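Local coordinates for protein diguanylate cyclase (PDB 3IGN) that probably makes the second messenger c-di-GMP from two GTP molecules through its GGDEF domain, the part present here with c-di-GMP bound, at residues A[98-103]-A[134-139]; A[38-43]-A[145-150]; A[20-25]-A[92-97]. All coordinates share one frame; numbering follows the deposited sequence.

Contact 1 (A[98-103]-A[134-139]). With C2E (9,9'-[(2R,3R,3aS,5S,7aR,9R,10R,10aS,12S,14aR)-3,5,10,12-tetrahydroxy-5,12-dioxidooctahydro-2H,7H-difuro[3,2-d:3',2'-j][1,3,7,9,2,8]tetraoxadiphosphacyclododecine-2,9-diyl]bis(2-amino-1,9-dihydro-6H-purin-6-one)), chain B.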
loop_
_atom_site.group_PDB
_atom_site.type_symbol
_atom_site.label_atom_id
_atom_site.label_comp_id
_atom_site.label_asym_id
_atom_site.label_seq_id
_atom_site.Cartn_x
_atom_site.Cartn_y
_atom_site.Cartn_z
ATOM N N THR A 98 -4.870 13.989 -5.195
ATOM C CA THR A 98 -3.590 14.072 -4.513
ATOM C C THR A 98 -2.438 13.887 -5.495
ATOM O O THR A 98 -2.365 12.859 -6.164
ATOM C CB THR A 98 -3.514 12.963 -3.441
ATOM O OG1 THR A 98 -4.641 13.073 -2.563
ATOM C CG2 THR A 98 -2.225 13.078 -2.624
ATOM N N ASP A 99 -1.536 14.865 -5.583
ATOM C CA ASP A 99 -0.410 14.733 -6.502
ATOM C C ASP A 99 0.737 13.964 -5.868
ATOM O O ASP A 99 0.673 13.597 -4.700
ATOM C CB ASP A 99 0.079 16.096 -7.020
ATOM C CG ASP A 99 0.536 17.043 -5.918
ATOM O OD1 ASP A 99 0.873 16.596 -4.809
ATOM O OD2 ASP A 99 0.577 18.264 -6.188
ATOM N N ALA A 100 1.785 13.716 -6.641
ATOM C CA ALA A 100 2.925 12.946 -6.150
ATOM C C ALA A 100 3.531 13.455 -4.848
ATOM O O ALA A 100 3.775 12.686 -3.918
ATOM C CB ALA A 100 3.996 12.876 -7.236
ATOM N N GLU A 101 3.782 14.755 -4.782
ATOM C CA GLU A 101 4.384 15.345 -3.595
ATOM C C GLU A 101 3.500 15.200 -2.363
ATOM O O GLU A 101 4.006 14.972 -1.264
ATOM C CB GLU A 101 4.705 16.822 -3.858
ATOM C CG GLU A 101 5.752 17.066 -4.961
ATOM C CD GLU A 101 5.421 16.405 -6.301
ATOM O OE1 GLU A 101 4.259 16.504 -6.773
ATOM O OE2 GLU A 101 6.342 15.796 -6.893
ATOM N N SER A 102 2.184 15.315 -2.545
ATOM C CA SER A 102 1.254 15.190 -1.426
ATOM C C SER A 102 1.146 13.740 -0.978
ATOM O O SER A 102 0.956 13.453 0.207
ATOM C CB SER A 102 -0.126 15.717 -1.823
ATOM O OG SER A 102 -0.060 17.107 -2.081
ATOM N N ALA A 103 1.230 12.825 -1.937
ATOM C CA ALA A 103 1.171 11.400 -1.633
ATOM C C ALA A 103 2.348 11.009 -0.741
ATOM O O ALA A 103 2.218 10.200 0.172
ATOM C CB ALA A 103 1.197 10.597 -2.929
ATOM N N ILE A 134 5.171 5.236 -5.161
ATOM C CA ILE A 134 4.105 6.170 -5.526
ATOM C C ILE A 134 4.147 6.482 -7.015
ATOM O O ILE A 134 5.214 6.675 -7.587
ATOM C CB ILE A 134 4.265 7.522 -4.780
ATOM C CG1 ILE A 134 4.073 7.342 -3.277
ATOM C CG2 ILE A 134 3.270 8.558 -5.329
ATOM C CD1 ILE A 134 4.550 8.553 -2.486
ATOM N N ALA A 135 2.980 6.523 -7.646
ATOM C CA ALA A 135 2.907 6.874 -9.046
ATOM C C ALA A 135 1.699 7.766 -9.272
ATOM O O ALA A 135 0.551 7.329 -9.130
ATOM C CB ALA A 135 2.806 5.623 -9.928
ATOM N N GLN A 136 1.952 9.031 -9.585
ATOM C CA GLN A 136 0.846 9.927 -9.886
ATOM C C GLN A 136 0.470 9.579 -11.319
ATOM O O GLN A 136 1.336 9.308 -12.150
ATOM C CB GLN A 136 1.260 11.400 -9.789
ATOM C CG GLN A 136 0.175 12.345 -10.340
ATOM C CD GLN A 136 0.425 13.806 -10.008
ATOM O OE1 GLN A 136 1.421 14.143 -9.377
ATOM N NE2 GLN A 136 -0.490 14.684 -10.438
ATOM N N LEU A 137 -0.821 9.567 -11.610
ATOM C CA LEU A 137 -1.284 9.244 -12.944
ATOM C C LEU A 137 -1.068 10.378 -13.939
ATOM O O LEU A 137 -1.416 11.525 -13.672
ATOM C CB LEU A 137 -2.769 8.873 -12.889
ATOM C CG LEU A 137 -3.472 8.422 -14.173
ATOM C CD1 LEU A 137 -2.746 7.249 -14.811
ATOM C CD2 LEU A 137 -4.917 8.042 -13.835
ATOM N N THR A 138 -0.469 10.043 -15.078
ATOM C CA THR A 138 -0.225 11.003 -16.154
ATOM C C THR A 138 -1.037 10.495 -17.343
ATOM O O THR A 138 -1.743 9.497 -17.234
ATOM C CB THR A 138 1.260 11.037 -16.567
ATOM O OG1 THR A 138 1.577 9.853 -17.312
ATOM C CG2 THR A 138 2.149 11.110 -15.345
ATOM N N GLU A 139 -0.949 11.173 -18.482
ATOM C CA GLU A 139 -1.686 10.735 -19.660
ATOM C C GLU A 139 -1.038 9.529 -20.341
ATOM O O GLU A 139 -1.635 8.921 -21.223
ATOM C CB GLU A 139 -1.785 11.871 -20.686
ATOM C CG GLU A 139 -2.734 12.996 -20.312
ATOM C CD GLU A 139 -2.877 14.017 -21.428
ATOM O OE1 GLU A 139 -2.555 13.666 -22.584
ATOM O OE2 GLU A 139 -3.321 15.154 -21.157
HETATM P P1 C2E B . 0.277 18.116 6.267
HETATM O O2P C2E B . -0.118 16.688 6.894
HETATM O O1P C2E B . 1.737 18.334 6.418
HETATM O "O5'" C2E B . -0.098 18.196 4.728
HETATM C "C5'" C2E B . -0.029 17.094 3.907
HETATM C "C4'" C2E B . -0.494 17.387 2.483
HETATM O "O4'" C2E B . -0.348 16.125 1.820
HETATM C "C3'" C2E B . -1.990 17.791 2.434
HETATM O "O3'" C2E B . -2.326 19.072 1.878
HETATM C "C2'" C2E B . -2.682 16.634 1.737
HETATM O "O2'" C2E B . -3.402 17.089 0.593
HETATM C "C1'" C2E B . -1.628 15.575 1.443
HETATM N N9 C2E B . -2.044 14.493 2.365
HETATM C C8 C2E B . -1.618 14.292 3.664
HETATM N N7 C2E B . -2.192 13.280 4.198
HETATM C C5 C2E B . -3.033 12.741 3.299
HETATM C C6 C2E B . -3.924 11.639 3.318
HETATM O O6 C2E B . -4.041 10.948 4.321
HETATM N N1 C2E B . -4.652 11.372 2.186
HETATM C C2 C2E B . -4.520 12.150 1.055
HETATM N N2 C2E B . -5.256 11.855 -0.060
HETATM N N3 C2E B . -3.695 13.186 1.028
HETATM C C4 C2E B . -2.946 13.508 2.107
HETATM P P11 C2E B . -3.545 19.712 2.726
HETATM O O21 C2E B . -4.849 18.760 2.735
HETATM O O11 C2E B . -3.914 21.032 2.170
HETATM O O5A C2E B . -2.940 19.868 4.195
HETATM C C5A C2E B . -3.682 20.245 5.289
HETATM C C4A C2E B . -2.824 20.344 6.550
HETATM O O4A C2E B . -3.754 20.554 7.619
HETATM C C3A C2E B . -1.998 19.077 6.850
HETATM O O3A C2E B . -0.605 19.263 6.959
HETATM C C2A C2E B . -2.591 18.491 8.100
HETATM O O2A C2E B . -1.618 18.325 9.141
HETATM C C1A C2E B . -3.748 19.385 8.508
HETATM N N91 C2E B . -4.865 18.440 8.248
HETATM C C81 C2E B . -5.672 18.374 7.128
HETATM N N71 C2E B . -6.523 17.408 7.235
HETATM C C51 C2E B . -6.340 16.784 8.412
HETATM C C61 C2E B . -6.962 15.675 9.055
HETATM O O61 C2E B . -7.881 15.080 8.519
HETATM N N11 C2E B . -6.507 15.294 10.289
HETATM C C21 C2E B . -5.465 15.961 10.896
HETATM N N21 C2E B . -5.031 15.553 12.134
HETATM N N31 C2E B . -4.874 16.995 10.305
HETATM C C41 C2E B . -5.274 17.433 9.080
HETATM O O HOH W 1 3.210 16.066 -9.458
#

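Contact 2 (A[38-43]-A[145-150])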
loop_
_atom_site.group_PDB
_atom_site.type_symbol
_atom_site.label_atom_id
_atom_site.label_comp_id
_atom_site.label_asym_id
_atom_site.label_seq_id
_atom_site.Cartn_x
_atom_site.Cartn_y
_atom_site.Cartn_z
ATOM N N GLN A 38 -7.948 15.122 -13.110
ATOM C CA GLN A 38 -7.637 15.485 -11.733
ATOM C C GLN A 38 -6.342 14.841 -11.255
ATOM O O GLN A 38 -5.956 13.783 -11.737
ATOM C CB GLN A 38 -8.771 15.040 -10.799
ATOM C CG GLN A 38 -8.771 13.534 -10.433
ATOM C CD GLN A 38 -9.348 12.632 -11.527
ATOM O OE1 GLN A 38 -9.907 13.112 -12.522
ATOM N NE2 GLN A 38 -9.219 11.314 -11.338
ATOM N N ALA A 39 -5.667 15.487 -10.315
ATOM C CA ALA A 39 -4.450 14.912 -9.770
ATOM C C ALA A 39 -4.909 13.670 -9.012
ATOM O O ALA A 39 -5.893 13.705 -8.277
ATOM C CB ALA A 39 -3.779 15.887 -8.818
ATOM N N THR A 40 -4.223 12.559 -9.223
ATOM C CA THR A 40 -4.583 11.336 -8.530
ATOM C C THR A 40 -3.337 10.469 -8.526
ATOM O O THR A 40 -2.599 10.423 -9.505
ATOM C CB THR A 40 -5.772 10.611 -9.212
ATOM O OG1 THR A 40 -6.199 9.522 -8.382
ATOM C CG2 THR A 40 -5.384 10.092 -10.574
ATOM N N SER A 41 -3.096 9.807 -7.408
ATOM C CA SER A 41 -1.909 8.982 -7.269
ATOM C C SER A 41 -2.253 7.609 -6.728
ATOM O O SER A 41 -3.296 7.409 -6.107
ATOM C CB SER A 41 -0.920 9.661 -6.322
ATOM O OG SER A 41 -0.516 10.931 -6.818
ATOM N N LEU A 42 -1.343 6.675 -6.964
ATOM C CA LEU A 42 -1.485 5.309 -6.517
ATOM C C LEU A 42 -0.260 4.935 -5.692
ATOM O O LEU A 42 0.864 5.320 -6.025
ATOM C CB LEU A 42 -1.565 4.396 -7.731
ATOM C CG LEU A 42 -1.997 2.951 -7.503
ATOM C CD1 LEU A 42 -3.477 2.935 -7.153
ATOM C CD2 LEU A 42 -1.734 2.137 -8.761
ATOM N N VAL A 43 -0.483 4.183 -4.621
ATOM C CA VAL A 43 0.598 3.722 -3.765
ATOM C C VAL A 43 0.565 2.199 -3.749
ATOM O O VAL A 43 -0.501 1.594 -3.774
ATOM C CB VAL A 43 0.433 4.219 -2.313
ATOM C CG1 VAL A 43 1.603 3.720 -1.451
ATOM C CG2 VAL A 43 0.354 5.734 -2.286
HETATM N N MSE A 145 -3.830 -0.842 -15.465
HETATM C CA MSE A 145 -2.776 -1.765 -15.085
HETATM C C MSE A 145 -1.396 -1.194 -15.366
HETATM O O MSE A 145 -0.447 -1.490 -14.649
HETATM C CB MSE A 145 -2.991 -3.102 -15.783
HETATM C CG MSE A 145 -4.295 -3.727 -15.348
HETATM SE SE MSE A 145 -4.524 -5.508 -15.988
HETATM C CE MSE A 145 -3.358 -6.391 -14.721
ATOM N N GLN A 146 -1.285 -0.355 -16.389
ATOM C CA GLN A 146 -0.001 0.270 -16.697
ATOM C C GLN A 146 0.307 1.320 -15.628
ATOM O O GLN A 146 1.466 1.628 -15.361
ATOM C CB GLN A 146 -0.036 0.883 -18.106
ATOM C CG GLN A 146 0.015 -0.182 -19.202
ATOM C CD GLN A 146 -0.074 0.395 -20.603
ATOM O OE1 GLN A 146 0.148 1.590 -20.813
ATOM N NE2 GLN A 146 -0.392 -0.458 -21.575
ATOM N N TRP A 147 -0.744 1.857 -15.011
ATOM C CA TRP A 147 -0.603 2.834 -13.936
ATOM C C TRP A 147 -0.080 2.068 -12.712
ATOM O O TRP A 147 0.852 2.504 -12.031
ATOM C CB TRP A 147 -1.975 3.468 -13.638
ATOM C CG TRP A 147 -2.002 4.454 -12.500
ATOM C CD1 TRP A 147 -0.949 5.171 -11.999
ATOM C CD2 TRP A 147 -3.158 4.876 -11.767
ATOM N NE1 TRP A 147 -1.378 6.013 -11.000
ATOM C CE2 TRP A 147 -2.730 5.855 -10.839
ATOM C CE3 TRP A 147 -4.515 4.520 -11.803
ATOM C CZ2 TRP A 147 -3.612 6.490 -9.951
ATOM C CZ3 TRP A 147 -5.400 5.157 -10.910
ATOM C CH2 TRP A 147 -4.938 6.127 -10.004
HETATM N N MSE A 148 -0.685 0.920 -12.441
HETATM C CA MSE A 148 -0.261 0.101 -11.317
HETATM C C MSE A 148 1.194 -0.329 -11.510
HETATM O O MSE A 148 1.959 -0.429 -10.543
HETATM C CB MSE A 148 -1.164 -1.128 -11.200
HETATM C CG MSE A 148 -2.568 -0.804 -10.732
HETATM SE SE MSE A 148 -3.609 -2.413 -10.436
HETATM C CE MSE A 148 -2.366 -3.332 -9.284
ATOM N N GLN A 149 1.557 -0.592 -12.759
ATOM C CA GLN A 149 2.911 -1.009 -13.087
ATOM C C GLN A 149 3.924 0.049 -12.687
ATOM O O GLN A 149 4.982 -0.274 -12.161
ATOM C CB GLN A 149 3.032 -1.309 -14.584
ATOM C CG GLN A 149 4.432 -1.728 -15.010
ATOM C CD GLN A 149 4.454 -2.371 -16.383
ATOM O OE1 GLN A 149 3.406 -2.698 -16.945
ATOM N NE2 GLN A 149 5.651 -2.571 -16.927
ATOM N N LYS A 150 3.606 1.316 -12.932
ATOM C CA LYS A 150 4.516 2.403 -12.577
ATOM C C LYS A 150 4.730 2.497 -11.072
ATOM O O LYS A 150 5.845 2.751 -10.612
ATOM C CB LYS A 150 3.995 3.742 -13.111
ATOM C CG LYS A 150 4.060 3.863 -14.620
ATOM C CD LYS A 150 5.482 3.671 -15.146
ATOM C CE LYS A 150 6.291 4.958 -15.140
ATOM N NZ LYS A 150 7.647 4.731 -15.720
#

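Contact 3 (A[20-25]-A[92-97])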
loop_
_atom_site.group_PDB
_atom_site.type_symbol
_atom_site.label_atom_id
_atom_site.label_comp_id
_atom_site.label_asym_id
_atom_site.label_seq_id
_atom_site.Cartn_x
_atom_site.Cartn_y
_atom_site.Cartn_z
ATOM N N GLY A 20 -9.491 -7.941 -6.055
ATOM C CA GLY A 20 -10.478 -7.749 -7.103
ATOM C C GLY A 20 -11.262 -6.455 -7.001
ATOM O O GLY A 20 -11.399 -5.720 -7.981
ATOM N N THR A 21 -11.789 -6.174 -5.816
ATOM C CA THR A 21 -12.566 -4.960 -5.609
ATOM C C THR A 21 -11.690 -3.717 -5.691
ATOM O O THR A 21 -12.070 -2.720 -6.304
ATOM C CB THR A 21 -13.260 -4.964 -4.240
ATOM O OG1 THR A 21 -14.021 -6.167 -4.094
ATOM C CG2 THR A 21 -14.194 -3.768 -4.121
ATOM N N TRP A 22 -10.521 -3.773 -5.067
ATOM C CA TRP A 22 -9.629 -2.625 -5.083
ATOM C C TRP A 22 -9.250 -2.290 -6.521
ATOM O O TRP A 22 -9.273 -1.124 -6.898
ATOM C CB TRP A 22 -8.375 -2.898 -4.259
ATOM C CG TRP A 22 -7.473 -1.708 -4.118
ATOM C CD1 TRP A 22 -7.685 -0.595 -3.349
ATOM C CD2 TRP A 22 -6.218 -1.510 -4.777
ATOM N NE1 TRP A 22 -6.632 0.284 -3.491
ATOM C CE2 TRP A 22 -5.720 -0.252 -4.363
ATOM C CE3 TRP A 22 -5.464 -2.273 -5.680
ATOM C CZ2 TRP A 22 -4.500 0.260 -4.822
ATOM C CZ3 TRP A 22 -4.246 -1.761 -6.137
ATOM C CH2 TRP A 22 -3.778 -0.507 -5.704
ATOM N N GLU A 23 -8.932 -3.303 -7.329
ATOM C CA GLU A 23 -8.566 -3.059 -8.722
ATOM C C GLU A 23 -9.711 -2.424 -9.503
ATOM O O GLU A 23 -9.487 -1.591 -10.385
ATOM C CB GLU A 23 -8.123 -4.356 -9.415
ATOM C CG GLU A 23 -6.641 -4.676 -9.204
ATOM C CD GLU A 23 -6.149 -5.840 -10.053
ATOM O OE1 GLU A 23 -6.760 -6.123 -11.103
ATOM O OE2 GLU A 23 -5.135 -6.461 -9.672
ATOM N N ASN A 24 -10.942 -2.820 -9.196
ATOM C CA ASN A 24 -12.089 -2.239 -9.880
ATOM C C ASN A 24 -12.144 -0.741 -9.569
ATOM O O ASN A 24 -12.516 0.064 -10.427
ATOM C CB ASN A 24 -13.386 -2.923 -9.436
ATOM C CG ASN A 24 -14.618 -2.300 -10.067
ATOM O OD1 ASN A 24 -15.293 -1.472 -9.454
ATOM N ND2 ASN A 24 -14.906 -2.681 -11.308
ATOM N N LEU A 25 -11.768 -0.378 -8.342
ATOM C CA LEU A 25 -11.749 1.027 -7.911
ATOM C C LEU A 25 -10.601 1.776 -8.587
ATOM O O LEU A 25 -10.739 2.949 -8.957
ATOM C CB LEU A 25 -11.615 1.116 -6.388
ATOM C CG LEU A 25 -12.896 1.369 -5.575
ATOM C CD1 LEU A 25 -14.065 0.628 -6.175
ATOM C CD2 LEU A 25 -12.676 0.970 -4.127
ATOM N N GLY A 92 -2.128 -1.645 -1.396
ATOM C CA GLY A 92 -2.223 -0.565 -2.358
ATOM C C GLY A 92 -3.166 0.487 -1.810
ATOM O O GLY A 92 -4.043 0.177 -1.014
ATOM N N ILE A 93 -2.973 1.738 -2.213
ATOM C CA ILE A 93 -3.862 2.811 -1.776
ATOM C C ILE A 93 -4.120 3.737 -2.956
ATOM O O ILE A 93 -3.190 4.081 -3.688
ATOM C CB ILE A 93 -3.250 3.693 -0.659
ATOM C CG1 ILE A 93 -2.520 2.849 0.385
ATOM C CG2 ILE A 93 -4.353 4.475 0.034
ATOM C CD1 ILE A 93 -1.749 3.698 1.386
ATOM N N ILE A 94 -5.378 4.127 -3.139
ATOM C CA ILE A 94 -5.736 5.058 -4.202
ATOM C C ILE A 94 -5.850 6.383 -3.474
ATOM O O ILE A 94 -6.523 6.480 -2.452
ATOM C CB ILE A 94 -7.102 4.731 -4.838
ATOM C CG1 ILE A 94 -7.066 3.348 -5.479
ATOM C CG2 ILE A 94 -7.458 5.784 -5.903
ATOM C CD1 ILE A 94 -8.429 2.853 -5.977
ATOM N N LEU A 95 -5.167 7.399 -3.982
ATOM C CA LEU A 95 -5.212 8.710 -3.359
ATOM C C LEU A 95 -5.777 9.725 -4.351
ATOM O O LEU A 95 -5.043 10.327 -5.131
ATOM C CB LEU A 95 -3.808 9.128 -2.922
ATOM C CG LEU A 95 -3.020 8.152 -2.039
ATOM C CD1 LEU A 95 -1.612 8.698 -1.828
ATOM C CD2 LEU A 95 -3.728 7.965 -0.694
ATOM N N PRO A 96 -7.102 9.928 -4.335
ATOM C CA PRO A 96 -7.703 10.887 -5.263
ATOM C C PRO A 96 -7.390 12.334 -4.882
ATOM O O PRO A 96 -7.146 12.639 -3.716
ATOM C CB PRO A 96 -9.199 10.562 -5.159
ATOM C CG PRO A 96 -9.342 10.182 -3.721
ATOM C CD PRO A 96 -8.130 9.288 -3.493
ATOM N N GLU A 97 -7.390 13.210 -5.884
ATOM C CA GLU A 97 -7.141 14.634 -5.694
ATOM C C GLU A 97 -5.834 14.874 -4.970
ATOM O O GLU A 97 -5.694 15.851 -4.239
ATOM C CB GLU A 97 -8.280 15.254 -4.891
ATOM C CG GLU A 97 -9.626 15.252 -5.588
ATOM C CD GLU A 97 -9.634 16.159 -6.798
ATOM O OE1 GLU A 97 -8.955 17.208 -6.758
ATOM O OE2 GLU A 97 -10.325 15.833 -7.777
#

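Contact 1 (A[98-103]-A[134-139])
I134, near the end of strand 130-136, meets A103 with both of its branches: CG2 lies 3.8 Å from the A103 CB methyl, while CD1 reaches on to the backbone, 3.7 Å from A103 C. A135 faces the other way, and the next residue to take part is Q136. Its side chain is stretched out, with CG anti to the backbone N (chi1 170°), and it delivers the amide to the very start of helix 100-115. There Q136 OE1 accepts from A100 N at 2.8 Å in a fairly straight bond (158° at the hydrogen), with the donor 52° above the plane of the carbonyl. This occupies a first-turn N-H that no helix carbonyl can serve. A water also donates to Q136 OE1 (2.6 Å), and with its second hydrogen to E101 OE1. The cap itself is D99: its OD1 takes S102 N nearly along the C-O axis at 2.9 Å and S102 OG from above the carboxylate plane. After Q136 the strand ends, and L137 N still bonds to T40 O. Just before the capped turn, T98 OG1 accepts from N2 of a c-di-GMP guanine at 2.9 Å, and R78, D81 and R109 also hydrogen-bond this ligand. R78 and D81 fit the RxxD motif of the inhibitory product site (I-site) of GGDEF domains.

Contact 2 (A[38-43]-A[145-150])
W147 lays its indole under L42, joining helix 144-160 to strand 40-47 of the central mixed sheet in the alpha/beta GGDEF fold, which is related to the nucleotide cyclases. The helix segment crosses the strand at 62°. W147 CG is anti to the backbone N (chi1 177°), and the rings beyond it reach the strand. L42 then sits over one face of the indole with two atoms at different heights. Its CB is the lower, offset toward the rim and 3.6 Å from W147 CE2. Its CD2 stands higher, in a CH-pi contact 4.3 Å from the centroid of the five-membered ring and only 5° off the normal. The benzene end of the indole runs on past the strand backbone, bringing CZ2 to 3.7 Å from S41 C, and it finishes beside T40. That side chain crosses the indole obliquely, and both of its branches, OG1 and CG2, come to 4.0 Å from W147 CH2. S41 itself points away from the helix, and its OG bonds to T98 O on the other side of the sheet. The one polar atom of the indole is also accounted for: W147 NE1 donates to A135 O on the neighbouring strand 130-136, which should fix the ring's rotation while its face stays against L42. V26 of helix 19-36 and L137 touch the tryptophan as well, and it is buried. M148, present as selenomethionine, meets the leucine tip from another direction. The same L42 CD2 that stands over the five-membered ring lies 3.6 Å from M148 CG.

Contact 3 (A[20-25]-A[92-97])
W22 leans from helix 19-36 onto the backbone at G92 in strand 90-96. From CB, which points toward the strand, CG goes off anti to the backbone N (chi1 -174°). The pyrrole side of the ring meets I94 first: NE1 is 3.7 Å from I94 CG1. NE1 also passes G92 O, but it spends its hydrogen on S82 O, in the next strand of the sheet. One atom further in, CE2 lies 3.7 Å from G92 C. CZ2 comes closer still, 3.3 Å from G92 C and 3.4 Å from I93 N, up against the peptide link between the two residues. At the far end W22 CH2 meets G92 CA at 3.7 Å; with no side chain on this glycine, the six-membered ring can come directly against the main chain. I94 and W22 slide past each other in opposite directions, and I94 CD1 continues up to the helix, where it lies 3.7 Å from L25 CB and also touches L25 C. Helix and strand segments run at 25° to each other, a near-parallel setting in which W22 and L25, almost one turn apart, match G92 and I94, two residues apart. Between these two segments everything is van der Waals contact, so fit of shape holds them together; the indole N-H is satisfied outside the pair, by S82 O, tying the tryptophan to strand 82-85.

All three contacts dock a helix on the one central sheet of the GGDEF domain. Contacts 2 and 3, centres about 9 Å apart, place helices 144-160 and 19-36 on one face, where L42 touches W22 and I94 as well as helix 144-160. Contact 1, about 7 Å from contact 2 and 13 Å from contact 3, brings helix 100-115 to the other face, the c-di-GMP side. Strand 40-47 runs between 90-96 and 130-136, and A103 packs on L95 to join contacts 1 and 3. Along the chain contacts 3 and 2 interleave, while contact 1 opens right after contact 3 closes, so the product-binding turn follows directly from a core strand.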